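Local atomic coordinates of resiniferatoxin-binding, phosphotriesterase-related protein (Rhodobacter sphaeroides 2.4.1, PDB entry 3K2G), a protein that probably acts as a zinc-dependent hydrolase of the phosphotriesterase family, binding two metal ions per subunit and perhaps cleaving phosphoric esters. Residues S4-P8 with V158-L162; S25-T31 with M344-R349; Y135-M141 with T185-S191. All coordinates share one frame; numbering follows the deposited sequence.

How the contacts relate
The three contacts lie around one TIM barrel without touching one another. Contact 2 is the buried one: it packs the loop leading into strand 31-32 against the last helix, 337-352, through direct hydrogen bonds and close apolar contacts. Contacts 1 and 3 are partly buried. In contact 1 the N-terminal tail lies on the end of helix 150-162 with no direct hydrogen bond, and a water makes its polar link. Contact 3 uses a carboxylate at the start of helix 186-202 to hold a loop that reaches the zinc site. That same helix links contacts 1 and 3, since Arg201 near its far end pairs with Glu5. Contacts 2 and 3 lie on opposite sides of the chain's centre.

Contact 1. Residues S4-P8 with V158-L162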
loop_
_atom_site.group_PDB
_atom_site.type_symbol
_atom_site.label_atom_id
_atom_site.label_comp_id
_atom_site.label_asym_id
_atom_site.label_seq_id
_atom_site.Cartn_x
_atom_site.Cartn_y
_atom_site.Cartn_z
ATOM N N SER B 4 -42.405 23.882 -20.253
ATOM C CA SER B 4 -41.350 23.691 -19.265
ATOM C C SER B 4 -41.901 23.374 -17.871
ATOM O O SER B 4 -42.926 23.921 -17.459
ATOM C CB SER B 4 -40.475 24.944 -19.194
ATOM O OG SER B 4 -39.442 24.777 -18.246
ATOM N N GLU B 5 -41.210 22.486 -17.157
ATOM C CA GLU B 5 -41.603 22.085 -15.803
ATOM C C GLU B 5 -40.472 22.424 -14.839
ATOM O O GLU B 5 -40.460 21.975 -13.695
ATOM C CB GLU B 5 -41.867 20.575 -15.738
ATOM C CG GLU B 5 -43.093 20.092 -16.488
ATOM C CD GLU B 5 -43.290 18.585 -16.373
ATOM O OE1 GLU B 5 -42.466 17.829 -16.932
ATOM O OE2 GLU B 5 -44.264 18.156 -15.718
ATOM N N LEU B 6 -39.518 23.216 -15.313
ATOM C CA LEU B 6 -38.372 23.604 -14.506
ATOM C C LEU B 6 -38.734 24.355 -13.236
ATOM O O LEU B 6 -39.590 25.245 -13.240
ATOM C CB LEU B 6 -37.416 24.471 -15.324
ATOM C CG LEU B 6 -36.635 23.798 -16.452
ATOM C CD1 LEU B 6 -35.804 24.834 -17.187
ATOM C CD2 LEU B 6 -35.748 22.712 -15.880
ATOM N N SER B 7 -38.077 23.987 -12.141
ATOM C CA SER B 7 -38.291 24.672 -10.878
ATOM C C SER B 7 -37.824 26.103 -11.082
ATOM O O SER B 7 -36.919 26.358 -11.881
ATOM C CB SER B 7 -37.441 24.043 -9.773
ATOM O OG SER B 7 -37.200 24.984 -8.738
ATOM N N PRO B 8 -38.443 27.062 -10.386
ATOM C CA PRO B 8 -38.011 28.453 -10.550
ATOM C C PRO B 8 -36.560 28.576 -10.081
ATOM O O PRO B 8 -35.889 29.565 -10.364
ATOM C CB PRO B 8 -38.977 29.219 -9.649
ATOM C CG PRO B 8 -40.222 28.401 -9.735
ATOM C CD PRO B 8 -39.692 26.992 -9.608
ATOM N N VAL B 158 -42.278 16.674 -9.047
ATOM C CA VAL B 158 -42.447 17.889 -9.842
ATOM C C VAL B 158 -43.460 18.819 -9.172
ATOM O O VAL B 158 -43.291 20.039 -9.166
ATOM C CB VAL B 158 -42.948 17.559 -11.268
ATOM C CG1 VAL B 158 -43.306 18.842 -12.012
ATOM C CG2 VAL B 158 -41.886 16.789 -12.025
ATOM N N ALA B 159 -44.514 18.234 -8.612
ATOM C CA ALA B 159 -45.555 19.008 -7.946
ATOM C C ALA B 159 -45.036 19.730 -6.703
ATOM O O ALA B 159 -45.480 20.833 -6.389
ATOM C CB ALA B 159 -46.726 18.095 -7.580
ATOM N N GLU B 160 -44.092 19.111 -5.999
ATOM C CA GLU B 160 -43.533 19.711 -4.791
ATOM C C GLU B 160 -42.510 20.790 -5.134
ATOM O O GLU B 160 -42.221 21.667 -4.324
ATOM C CB GLU B 160 -42.886 18.633 -3.919
ATOM C CG GLU B 160 -43.810 17.460 -3.656
ATOM C CD GLU B 160 -43.256 16.474 -2.649
ATOM O OE1 GLU B 160 -42.070 16.092 -2.760
ATOM O OE2 GLU B 160 -44.019 16.068 -1.753
ATOM N N ALA B 161 -41.962 20.721 -6.342
ATOM C CA ALA B 161 -40.986 21.705 -6.787
ATOM C C ALA B 161 -41.677 22.945 -7.347
ATOM O O ALA B 161 -41.151 24.049 -7.248
ATOM C CB ALA B 161 -40.074 21.096 -7.857
ATOM N N LEU B 162 -42.862 22.766 -7.924
ATOM C CA LEU B 162 -43.568 23.889 -8.534
ATOM C C LEU B 162 -44.747 24.467 -7.752
ATOM O O LEU B 162 -44.993 25.675 -7.815
ATOM C CB LEU B 162 -44.045 23.485 -9.932
ATOM C CG LEU B 162 -42.992 22.910 -10.891
ATOM C CD1 LEU B 162 -43.682 22.445 -12.167
ATOM C CD2 LEU B 162 -41.922 23.958 -11.205
HETATM O O HOH W 1 -38.479 24.375 -6.453
#
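Leu162, at the end of helix 150-162, sets its branched tip against the backbone carbonyls of Glu5 and Leu6, and the tight part of the contact gathers round its CD2. Leu162 CD2 lies 3.4 Å from Leu6 O, and it also touches Glu5 O and Ser7 CA. Leu162 CG stands opposite its own carbonyl carbon (chi1 -53°), which carries the methyls outward from the helix to the tail. Pro8 closes this patch, its CD 4.1 Å from Leu162 CD2; proline has no N-H to satisfy, and its ring offers an apolar edge to the leucine. Beside it the small CB of Ala161 lets Ser7 come close to the helix, and one water joins them, taking a bond from Ser7 OG at 2.7 Å and giving one to Ala161 O at 2.8 Å. Ser7 OG also bonds to Cys9 N.

The other end is looser. Glu5 crosses Val158 at about a right angle with a single approach, OE2 to CG1 at 3.9 Å. Leu6 turns its exposed side chain from the helix and meets Leu162 through its carbonyl O. The tail, ahead of strand 15-18, thus lies on the outer helical layer of the TIM barrel, away from the metal site. Tail and helix meet through apolar fit and one bridging water, while the Glu5-Arg201 salt bridge and a Ser7-Thr202 backbone bond add holds from helix 186-202.

Contact 2. Residues S25-T31 with M344-R349; sequences SSALGHT and MVTNPR
Arg349 gives its NE hydrogen to Ser25 OG over 3.0 Å, with the hydroxyl at the edge of the guanidinium and in its plane; Ser25 OG is bonded to Asp353 OD2 as well. The arginine chain is extended from CG to NE, which suits it to span from helix to loop. Ser26 CA lies over the centre of one guanidinium face, 3.6 Å above it.

At the other end of the loop, Thr31 N donates to Met344 O (2.9 Å), a carbonyl without its usual helical donor because Pro348, four residues on, has no N-H; the helix is kinked there. Thr31 OG1 bonds to Gly29 O from above the carbonyl plane. One water adds a second bond to Gly29 O and to Val345 O. Gly29 has a positive phi (64°), easily adopted by glycine.

Packing fills the remainder. Selenomethionine Met344, bent at chi2 and chi3, lays CB over one face of the His30 ring, 3.8 Å from its centroid, in a CH-pi contact. Pro348 CB meets both Leu28 CD2 and Thr31 CB at 4.0 Å. Here the last helix of a TIM barrel packs against the loop entering strand 31-32, a few residues ahead in sequence of the zinc ligands His34 and His36.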
loop_
_atom_site.group_PDB
_atom_site.type_symbol
_atom_site.label_atom_id
_atom_site.label_comp_id
_atom_site.label_asym_id
_atom_site.label_seq_id
_atom_site.Cartn_x
_atom_site.Cartn_y
_atom_site.Cartn_z
ATOM N N SER B 25 -28.121 32.068 -5.293
ATOM C CA SER B 25 -27.177 31.014 -4.912
ATOM C C SER B 25 -25.997 31.563 -4.126
ATOM O O SER B 25 -25.386 30.845 -3.334
ATOM C CB SER B 25 -26.672 30.256 -6.147
ATOM O OG SER B 25 -25.882 31.083 -6.977
ATOM N N SER B 26 -25.694 32.839 -4.340
ATOM C CA SER B 26 -24.588 33.498 -3.657
ATOM C C SER B 26 -24.886 33.687 -2.173
ATOM O O SER B 26 -23.976 33.935 -1.380
ATOM C CB SER B 26 -24.321 34.867 -4.293
ATOM O OG SER B 26 -25.468 35.698 -4.208
ATOM N N ALA B 27 -26.160 33.575 -1.806
ATOM C CA ALA B 27 -26.571 33.746 -0.415
ATOM C C ALA B 27 -26.548 32.443 0.389
ATOM O O ALA B 27 -26.782 32.451 1.600
ATOM C CB ALA B 27 -27.961 34.359 -0.357
ATOM N N LEU B 28 -26.267 31.329 -0.278
ATOM C CA LEU B 28 -26.227 30.039 0.408
ATOM C C LEU B 28 -25.145 30.061 1.485
ATOM O O LEU B 28 -25.400 29.712 2.630
ATOM C CB LEU B 28 -25.955 28.909 -0.589
ATOM C CG LEU B 28 -26.172 27.496 -0.040
ATOM C CD1 LEU B 28 -27.651 27.298 0.303
ATOM C CD2 LEU B 28 -25.727 26.470 -1.074
ATOM N N GLY B 29 -23.938 30.471 1.104
ATOM C CA GLY B 29 -22.837 30.560 2.048
ATOM C C GLY B 29 -22.352 29.262 2.671
ATOM O O GLY B 29 -22.487 28.187 2.085
ATOM N N HIS B 30 -21.779 29.383 3.868
ATOM C CA HIS B 30 -21.247 28.252 4.630
ATOM C C HIS B 30 -22.411 27.293 4.850
ATOM O O HIS B 30 -23.350 27.601 5.585
ATOM C CB HIS B 30 -20.695 28.761 5.959
ATOM C CG HIS B 30 -19.634 27.888 6.550
ATOM N ND1 HIS B 30 -19.920 26.755 7.279
ATOM C CD2 HIS B 30 -18.284 27.979 6.504
ATOM C CE1 HIS B 30 -18.790 26.184 7.660
ATOM N NE2 HIS B 30 -17.783 26.906 7.202
ATOM N N THR B 31 -22.326 26.119 4.228
ATOM C CA THR B 31 -23.422 25.160 4.269
ATOM C C THR B 31 -23.123 23.706 4.621
ATOM O O THR B 31 -22.048 23.187 4.329
ATOM C CB THR B 31 -24.126 25.154 2.884
ATOM O OG1 THR B 31 -24.566 26.480 2.567
ATOM C CG2 THR B 31 -25.306 24.191 2.864
HETATM N N MSE B 344 -16.849 24.181 1.982
HETATM C CA MSE B 344 -18.050 24.617 2.698
HETATM C C MSE B 344 -18.933 25.666 2.043
HETATM O O MSE B 344 -20.058 25.892 2.495
HETATM C CB MSE B 344 -17.670 25.130 4.087
HETATM C CG MSE B 344 -16.931 24.109 4.939
HETATM SE SE MSE B 344 -17.848 22.403 5.118
HETATM C CE MSE B 344 -19.331 23.032 6.199
ATOM N N VAL B 345 -18.435 26.322 0.997
ATOM C CA VAL B 345 -19.216 27.365 0.341
ATOM C C VAL B 345 -19.320 27.167 -1.161
ATOM O O VAL B 345 -20.414 26.993 -1.701
ATOM C CB VAL B 345 -18.607 28.774 0.595
ATOM C CG1 VAL B 345 -19.424 29.834 -0.137
ATOM C CG2 VAL B 345 -18.572 29.080 2.085
ATOM N N THR B 346 -18.177 27.184 -1.834
ATOM C CA THR B 346 -18.164 27.043 -3.282
ATOM C C THR B 346 -18.784 25.739 -3.785
ATOM O O THR B 346 -19.636 25.764 -4.673
ATOM C CB THR B 346 -16.731 27.175 -3.844
ATOM O OG1 THR B 346 -16.069 28.280 -3.210
ATOM C CG2 THR B 346 -16.780 27.443 -5.347
ATOM N N ASN B 347 -18.382 24.602 -3.224
ATOM C CA ASN B 347 -18.943 23.342 -3.691
ATOM C C ASN B 347 -20.443 23.239 -3.444
ATOM O O ASN B 347 -21.182 22.817 -4.329
ATOM C CB ASN B 347 -18.196 22.155 -3.085
ATOM C CG ASN B 347 -16.817 21.973 -3.702
ATOM O OD1 ASN B 347 -16.460 22.671 -4.654
ATOM N ND2 ASN B 347 -16.047 21.034 -3.174
ATOM N N PRO B 348 -20.915 23.606 -2.240
ATOM C CA PRO B 348 -22.363 23.522 -2.014
ATOM C C PRO B 348 -23.109 24.359 -3.061
ATOM O O PRO B 348 -24.138 23.940 -3.595
ATOM C CB PRO B 348 -22.514 24.082 -0.608
ATOM C CG PRO B 348 -21.289 23.525 0.075
ATOM C CD PRO B 348 -20.199 23.808 -0.965
ATOM N N ARG B 349 -22.584 25.547 -3.347
ATOM C CA ARG B 349 -23.194 26.422 -4.348
ATOM C C ARG B 349 -23.161 25.713 -5.706
ATOM O O ARG B 349 -24.135 25.755 -6.465
ATOM C CB ARG B 349 -22.437 27.751 -4.432
ATOM C CG ARG B 349 -23.138 28.824 -5.265
ATOM C CD ARG B 349 -22.331 30.106 -5.309
ATOM N NE ARG B 349 -22.983 31.144 -6.105
ATOM C CZ ARG B 349 -22.446 32.334 -6.367
ATOM N NH1 ARG B 349 -21.244 32.642 -5.897
ATOM N NH2 ARG B 349 -23.108 33.216 -7.102
HETATM O O HOH W 2 -22.630 28.184 -0.788
#

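Contact 3. Residues Y135-M141 with T185-S191; sequences YYLASSM and TAEEEKS. With DTV ((2S,3S)-1,4-dimercaptobutane-2,3-diol), chain K.
Glu188 CG lies opposite its own carbonyl carbon (chi1 -54°), and the chain beyond runs extended, so that the carboxylate reaches the loop at Ala138. The same carboxylate completes a capping box at the start of helix 186-202: Thr185 OG1, set between its own backbone N and carbonyl carbon (chi1 71°), accepts from Glu188 N, while Glu188 OE1 accepts from Thr185 N, which meets it from above the carboxylate plane. Threonine and glutamate suit these places because each can accept from the other's backbone N.

Glu188 thus serves two elements at once. OE1 is held by Thr185 N and by Ser181 OG, and OE2 uses its anti lone pair to take Ala138 N over 3.2 Å, in an almost straight bond (173°). Ala138 has a side chain small enough to sit against the helix start, its CB 3.6 Å from Glu188 OE2. The short 3-10 turn that Ala138 begins is tied by Leu137 O, which accepts from both Ser140 N and Ser140 OG.

The extended chain of selenomethionine Met141 brings its CE methyl onto the helix, 3.6 Å from Ser191 CB and also against Glu188 CA. A water joins Tyr135 N to Ser191 O and is also hydrogen-bonded to Ser191 OG; Tyr135 OH bonds to Glu156.

Between strand 128-131 and helix 150-162 this is a beta-alpha loop, the kind that carries the active site in TIM barrels. Tyr136 is a zinc ligand together with Glu177, His209 and His238, and its ring meets His209 edge-to-face. Leu137 CG sits over the centre of one face of the Tyr136 ring, while Leu137 CD1 touches C1 of the bound dithiol at 3.8 Å. Tyr136 OH and O3 of that dithiol are hydrogen-bonded at 2.7 Å, with dithiol C3 at the ring edge, in its plane.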
loop_
_atom_site.group_PDB
_atom_site.type_symbol
_atom_site.label_atom_id
_atom_site.label_comp_id
_atom_site.label_asym_id
_atom_site.label_seq_id
_atom_site.Cartn_x
_atom_site.Cartn_y
_atom_site.Cartn_z
ATOM N N TYR B 135 -38.592 9.132 -2.301
ATOM C CA TYR B 135 -38.712 7.998 -1.398
ATOM C C TYR B 135 -37.360 7.461 -0.951
ATOM O O TYR B 135 -36.368 7.547 -1.675
ATOM C CB TYR B 135 -39.530 6.896 -2.071
ATOM C CG TYR B 135 -40.977 7.300 -2.262
ATOM C CD1 TYR B 135 -41.883 7.244 -1.201
ATOM C CD2 TYR B 135 -41.425 7.795 -3.485
ATOM C CE1 TYR B 135 -43.202 7.674 -1.352
ATOM C CE2 TYR B 135 -42.738 8.230 -3.646
ATOM C CZ TYR B 135 -43.622 8.168 -2.576
ATOM O OH TYR B 135 -44.916 8.613 -2.736
ATOM N N TYR B 136 -37.341 6.896 0.252
ATOM C CA TYR B 136 -36.131 6.353 0.846
ATOM C C TYR B 136 -36.034 4.845 0.626
ATOM O O TYR B 136 -36.605 4.311 -0.327
ATOM C CB TYR B 136 -36.132 6.689 2.339
ATOM C CG TYR B 136 -34.778 6.650 2.994
ATOM C CD1 TYR B 136 -33.661 7.195 2.359
ATOM C CD2 TYR B 136 -34.619 6.116 4.272
ATOM C CE1 TYR B 136 -32.420 7.212 2.983
ATOM C CE2 TYR B 136 -33.383 6.132 4.904
ATOM C CZ TYR B 136 -32.288 6.684 4.256
ATOM O OH TYR B 136 -31.065 6.740 4.883
ATOM N N LEU B 137 -35.311 4.158 1.505
ATOM C CA LEU B 137 -35.141 2.717 1.381
ATOM C C LEU B 137 -36.475 1.972 1.420
ATOM O O LEU B 137 -37.445 2.431 2.025
ATOM C CB LEU B 137 -34.207 2.202 2.482
ATOM C CG LEU B 137 -32.777 2.760 2.438
ATOM C CD1 LEU B 137 -32.003 2.304 3.666
ATOM C CD2 LEU B 137 -32.084 2.301 1.164
ATOM N N ALA B 138 -36.504 0.818 0.761
ATOM C CA ALA B 138 -37.694 -0.024 0.678
ATOM C C ALA B 138 -38.490 -0.160 1.983
ATOM O O ALA B 138 -39.655 0.240 2.054
ATOM C CB ALA B 138 -37.301 -1.407 0.163
ATOM N N SER B 139 -37.860 -0.722 3.010
ATOM C CA SER B 139 -38.521 -0.933 4.299
ATOM C C SER B 139 -39.194 0.298 4.908
ATOM O O SER B 139 -39.999 0.170 5.831
ATOM C CB SER B 139 -37.526 -1.523 5.305
ATOM O OG SER B 139 -36.331 -0.761 5.357
ATOM N N SER B 140 -38.879 1.484 4.400
ATOM C CA SER B 140 -39.478 2.703 4.936
ATOM C C SER B 140 -40.569 3.245 4.017
ATOM O O SER B 140 -41.320 4.147 4.400
ATOM C CB SER B 140 -38.416 3.787 5.115
ATOM O OG SER B 140 -38.072 4.358 3.861
HETATM N N MSE B 141 -40.648 2.703 2.806
HETATM C CA MSE B 141 -41.637 3.168 1.837
HETATM C C MSE B 141 -43.088 2.936 2.212
HETATM O O MSE B 141 -43.454 1.875 2.715
HETATM C CB MSE B 141 -41.378 2.555 0.460
HETATM C CG MSE B 141 -40.122 3.079 -0.208
HETATM SE SE MSE B 141 -39.996 2.365 -1.990
HETATM C CE MSE B 141 -38.261 3.041 -2.502
ATOM N N THR B 185 -33.306 -3.132 -4.580
ATOM C CA THR B 185 -34.546 -3.766 -5.009
ATOM C C THR B 185 -35.207 -3.075 -6.192
ATOM O O THR B 185 -34.901 -1.927 -6.514
ATOM C CB THR B 185 -35.568 -3.826 -3.865
ATOM O OG1 THR B 185 -36.049 -2.507 -3.588
ATOM C CG2 THR B 185 -34.930 -4.398 -2.610
ATOM N N ALA B 186 -36.120 -3.795 -6.836
ATOM C CA ALA B 186 -36.840 -3.275 -7.985
ATOM C C ALA B 186 -37.583 -1.997 -7.609
ATOM O O ALA B 186 -37.681 -1.068 -8.407
ATOM C CB ALA B 186 -37.818 -4.319 -8.497
ATOM N N GLU B 187 -38.103 -1.960 -6.387
ATOM C CA GLU B 187 -38.836 -0.799 -5.901
ATOM C C GLU B 187 -37.903 0.403 -5.781
ATOM O O GLU B 187 -38.256 1.518 -6.160
ATOM C CB GLU B 187 -39.461 -1.096 -4.532
ATOM C CG GLU B 187 -40.410 -2.297 -4.505
ATOM C CD GLU B 187 -39.705 -3.637 -4.726
ATOM O OE1 GLU B 187 -38.840 -4.009 -3.903
ATOM O OE2 GLU B 187 -40.023 -4.322 -5.725
ATOM N N GLU B 188 -36.709 0.170 -5.249
ATOM C CA GLU B 188 -35.742 1.244 -5.082
ATOM C C GLU B 188 -35.276 1.740 -6.449
ATOM O O GLU B 188 -35.028 2.935 -6.629
ATOM C CB GLU B 188 -34.562 0.751 -4.239
ATOM C CG GLU B 188 -35.014 0.165 -2.906
ATOM C CD GLU B 188 -33.886 -0.428 -2.095
ATOM O OE1 GLU B 188 -32.940 -0.974 -2.696
ATOM O OE2 GLU B 188 -33.957 -0.363 -0.852
ATOM N N GLU B 189 -35.175 0.823 -7.407
ATOM C CA GLU B 189 -34.761 1.169 -8.764
ATOM C C GLU B 189 -35.829 2.045 -9.410
ATOM O O GLU B 189 -35.514 3.027 -10.086
ATOM C CB GLU B 189 -34.563 -0.090 -9.612
ATOM C CG GLU B 189 -33.988 0.200 -10.992
ATOM C CD GLU B 189 -33.785 -1.052 -11.830
ATOM O OE1 GLU B 189 -33.072 -1.971 -11.375
ATOM O OE2 GLU B 189 -34.333 -1.113 -12.951
ATOM N N LYS B 190 -37.091 1.671 -9.204
ATOM C CA LYS B 190 -38.216 2.429 -9.746
ATOM C C LYS B 190 -38.203 3.812 -9.116
ATOM O O LYS B 190 -38.414 4.822 -9.786
ATOM C CB LYS B 190 -39.540 1.741 -9.411
ATOM C CG LYS B 190 -40.769 2.445 -9.985
ATOM C CD LYS B 190 -42.058 1.841 -9.443
ATOM C CE LYS B 190 -42.176 2.063 -7.943
ATOM N NZ LYS B 190 -43.345 1.358 -7.355
ATOM N N SER B 191 -37.962 3.844 -7.811
ATOM C CA SER B 191 -37.906 5.093 -7.074
ATOM C C SER B 191 -36.825 6.001 -7.658
ATOM O O SER B 191 -37.066 7.180 -7.918
ATOM C CB SER B 191 -37.598 4.810 -5.601
ATOM O OG SER B 191 -37.333 6.006 -4.893
HETATM S S1 DTV K . -29.467 2.679 6.632
HETATM C C1 DTV K . -30.548 4.191 6.677
HETATM C C2 DTV K . -31.030 4.556 8.081
HETATM O O2 DTV K . -29.889 4.821 8.883
HETATM C C3 DTV K . -31.928 5.805 8.038
HETATM O O3 DTV K . -31.189 6.898 7.548
HETATM C C4 DTV K . -32.468 6.184 9.418
HETATM S S4 DTV K . -34.153 6.845 9.339
HETATM O O HOH W 3 -38.143 8.464 -5.138
#